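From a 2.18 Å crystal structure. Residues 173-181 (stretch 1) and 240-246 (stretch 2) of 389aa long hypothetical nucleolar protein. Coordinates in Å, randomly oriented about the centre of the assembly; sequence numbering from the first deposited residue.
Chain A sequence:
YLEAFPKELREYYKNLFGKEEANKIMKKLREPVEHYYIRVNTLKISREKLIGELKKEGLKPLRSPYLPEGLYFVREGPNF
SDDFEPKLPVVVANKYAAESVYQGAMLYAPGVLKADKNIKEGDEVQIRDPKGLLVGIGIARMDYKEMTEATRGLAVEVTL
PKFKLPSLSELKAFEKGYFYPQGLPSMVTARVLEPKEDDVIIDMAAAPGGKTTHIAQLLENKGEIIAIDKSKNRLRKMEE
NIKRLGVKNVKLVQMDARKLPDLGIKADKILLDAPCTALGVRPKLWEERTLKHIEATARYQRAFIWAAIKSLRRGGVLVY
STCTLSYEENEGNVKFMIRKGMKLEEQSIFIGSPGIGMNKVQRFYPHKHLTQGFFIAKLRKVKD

Stretch 1, residues 173-181: AFEKGYFYP
Stretch 2 240-246: ENIKRLG

The most unusual feature is a helix end pressed bare against another helix's last turn: Gly177 CA lies 3.2 Å from Arg244 O in a CA-H...O contact, with 150° at the hydrogen. A CB on Gly177 would point toward the second stretch and sit 1.9 Å from Arg244 O, a clash; positive phi (77/27) independently favours glycine. Here the glycine closes a Schellman motif, Tyr178 N bonding to Ala173 O (3.0 Å) and Gly177 N to Phe174 O (3.1 Å).

Build stretch 1 as the end of a helix in this turn, then extended from Phe179 (-157/168) through Pro181. Stretch 2 enters already helical at Glu240, and Gly246 leaves with positive phi (74/30). Strand 179-181 and this helix run at 145° between N-to-C directions, closer to antiparallel than parallel, axes 10.1 Å apart at closest approach; Gly177 CA and Leu245 CA, 4.3 Å apart, set the register.

Arg244 (t, t, p, chi4 -102°) does most of the bonding. Its CA-to-CB bond points sideways, but the guanidinium lies flat on Phe174 (t, chi2 88°), planes at 11° and Arg244 CZ 4.3 Å from the Phe174 ring centroid, an off-centre cation-pi pairing. The guanidinium nitrogens also find polar partners: Arg244 NH1 donates to Asn241 OD1 (3.1 Å), bracing it from its own helix, while Arg244 NE makes a weak hydrogen bond to Phe174 O (3.3 Å). Water 1 accepts from Arg244 NH2 (2.7 Å) and donates to Phe174 O (3.0 Å) and Phe179 O (2.6 Å), tying helix end to strand. Water 2 donates to Glu175 O (2.7 Å) and Arg244 O (2.9 Å), bridging the two backbones.

The CA-to-CB bond of Tyr180 (t, chi2 87°) points toward the helix. Tyr180 CD1 meets Leu245 CD1 (Leu245 m, t) at 4.1 Å, an apolar contact, and Tyr180 OH lies 2.6 Å from water 3, which accepts weakly from Asn241 ND2 (3.5 Å).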

# COMPACT_ATOMS: atom_id res chain seq x y z
N ALA A 173 -11.41 17.45 5.20
CA ALA A 173 -12.12 16.27 4.71
C ALA A 173 -11.51 14.99 5.26
O ALA A 173 -12.23 14.03 5.55
CB ALA A 173 -12.12 16.25 3.19
N PHE A 174 -10.20 14.97 5.41
CA PHE A 174 -9.52 13.81 5.99
C PHE A 174 -9.83 13.70 7.48
O PHE A 174 -10.07 12.61 7.99
CB PHE A 174 -8.01 13.90 5.77
CG PHE A 174 -7.25 12.74 6.34
CD1 PHE A 174 -7.04 11.59 5.59
CD2 PHE A 174 -6.75 12.78 7.63
CE1 PHE A 174 -6.35 10.52 6.11
CE2 PHE A 174 -6.06 11.71 8.16
CZ PHE A 174 -5.85 10.58 7.40
N GLU A 175 -9.77 14.84 8.16
CA GLU A 175 -10.03 14.88 9.60
C GLU A 175 -11.47 14.48 9.94
O GLU A 175 -11.71 13.88 10.99
CB GLU A 175 -9.73 16.28 10.14
CG GLU A 175 -8.25 16.67 10.02
CD GLU A 175 -7.99 18.14 10.32
OE1 GLU A 175 -8.96 18.93 10.33
OE2 GLU A 175 -6.82 18.50 10.56
N LYS A 176 -12.40 14.78 9.06
CA LYS A 176 -13.80 14.46 9.30
C LYS A 176 -14.13 13.02 8.88
O LYS A 176 -15.28 12.59 8.98
CB LYS A 176 -14.71 15.45 8.56
CG LYS A 176 -14.49 16.90 8.99
CD LYS A 176 -15.73 17.76 8.84
CE LYS A 176 -15.64 18.68 7.63
NZ LYS A 176 -16.90 19.45 7.41
N GLY A 177 -13.13 12.28 8.42
CA GLY A 177 -13.29 10.87 8.11
C GLY A 177 -14.01 10.60 6.80
O GLY A 177 -14.64 9.55 6.63
N TYR A 178 -13.92 11.54 5.86
CA TYR A 178 -14.64 11.43 4.60
C TYR A 178 -14.01 10.43 3.64
O TYR A 178 -14.67 9.94 2.72
CB TYR A 178 -14.72 12.80 3.91
CG TYR A 178 -15.70 13.77 4.55
CD1 TYR A 178 -16.66 13.32 5.45
CD2 TYR A 178 -15.66 15.12 4.24
CE1 TYR A 178 -17.56 14.20 6.03
CE2 TYR A 178 -16.56 16.01 4.81
CZ TYR A 178 -17.50 15.54 5.70
OH TYR A 178 -18.39 16.42 6.27
N PHE A 179 -12.73 10.12 3.84
CA PHE A 179 -12.04 9.20 2.94
C PHE A 179 -10.83 8.54 3.59
O PHE A 179 -10.37 8.94 4.65
CB PHE A 179 -11.61 9.91 1.65
CG PHE A 179 -10.54 10.95 1.85
CD1 PHE A 179 -9.19 10.60 1.79
CD2 PHE A 179 -10.87 12.27 2.09
CE1 PHE A 179 -8.20 11.55 1.98
CE2 PHE A 179 -9.88 13.22 2.28
CZ PHE A 179 -8.55 12.86 2.22
N TYR A 180 -10.32 7.51 2.91
CA TYR A 180 -9.15 6.78 3.38
C TYR A 180 -8.26 6.44 2.19
O TYR A 180 -8.67 5.69 1.30
CB TYR A 180 -9.58 5.51 4.12
CG TYR A 180 -8.44 4.75 4.75
CD1 TYR A 180 -7.99 5.07 6.03
CD2 TYR A 180 -7.80 3.72 4.07
CE1 TYR A 180 -6.95 4.38 6.60
CE2 TYR A 180 -6.76 3.04 4.63
CZ TYR A 180 -6.34 3.37 5.91
OH TYR A 180 -5.29 2.68 6.48
N PRO A 181 -7.05 7.01 2.17
CA PRO A 181 -6.11 6.73 1.07
C PRO A 181 -5.78 5.24 1.01
O PRO A 181 -5.40 4.65 2.01
CB PRO A 181 -4.88 7.58 1.42
CG PRO A 181 -5.05 7.98 2.85
CD PRO A 181 -6.52 7.99 3.13
N GLU A 240 -7.56 4.63 16.04
CA GLU A 240 -7.75 6.02 15.63
C GLU A 240 -8.45 6.09 14.27
O GLU A 240 -9.34 6.92 14.07
CB GLU A 240 -6.41 6.75 15.56
CG GLU A 240 -5.64 6.75 16.87
CD GLU A 240 -4.22 7.27 16.72
OE1 GLU A 240 -3.94 7.99 15.74
OE2 GLU A 240 -3.37 6.95 17.58
N ASN A 241 -8.05 5.21 13.36
CA ASN A 241 -8.66 5.14 12.04
C ASN A 241 -10.14 4.79 12.13
O ASN A 241 -10.96 5.35 11.40
CB ASN A 241 -7.94 4.11 11.17
CG ASN A 241 -6.56 4.57 10.75
OD1 ASN A 241 -6.25 5.77 10.78
ND2 ASN A 241 -5.72 3.63 10.34
N ILE A 242 -10.47 3.86 13.02
CA ILE A 242 -11.84 3.43 13.22
C ILE A 242 -12.71 4.58 13.72
O ILE A 242 -13.81 4.82 13.21
CB ILE A 242 -11.91 2.24 14.20
CG1 ILE A 242 -11.48 0.95 13.50
CG2 ILE A 242 -13.31 2.08 14.75
CD1 ILE A 242 -11.26 -0.21 14.44
N LYS A 243 -12.21 5.28 14.73
CA LYS A 243 -12.92 6.41 15.31
C LYS A 243 -13.15 7.54 14.30
O LYS A 243 -14.24 8.10 14.22
CB LYS A 243 -12.15 6.96 16.51
CG LYS A 243 -12.83 8.15 17.16
CD LYS A 243 -11.89 8.86 18.11
CE LYS A 243 -12.62 9.92 18.90
NZ LYS A 243 -11.76 10.56 19.93
N ARG A 244 -12.11 7.85 13.53
CA ARG A 244 -12.17 8.94 12.57
C ARG A 244 -13.14 8.63 11.43
O ARG A 244 -13.87 9.51 10.97
CB ARG A 244 -10.77 9.23 12.03
CG ARG A 244 -10.58 10.64 11.52
CD ARG A 244 -9.22 10.86 10.89
NE ARG A 244 -9.03 10.04 9.70
CZ ARG A 244 -8.32 8.93 9.66
NH1 ARG A 244 -7.70 8.49 10.75
NH2 ARG A 244 -8.21 8.25 8.52
N LEU A 245 -13.14 7.38 10.99
CA LEU A 245 -13.99 6.97 9.88
C LEU A 245 -15.43 6.70 10.32
O LEU A 245 -16.31 6.51 9.49
CB LEU A 245 -13.41 5.72 9.22
CG LEU A 245 -12.12 5.91 8.42
CD1 LEU A 245 -11.62 4.57 7.91
CD2 LEU A 245 -12.35 6.86 7.26
N GLY A 246 -15.65 6.68 11.63
CA GLY A 246 -16.98 6.40 12.17
C GLY A 246 -17.37 4.94 12.08
O GLY A 246 -18.55 4.60 11.95
O HOH W 1 -9.77 9.80 7.00
O HOH W 2 -13.65 12.24 12.02
O HOH W 3 -3.48 4.09 7.69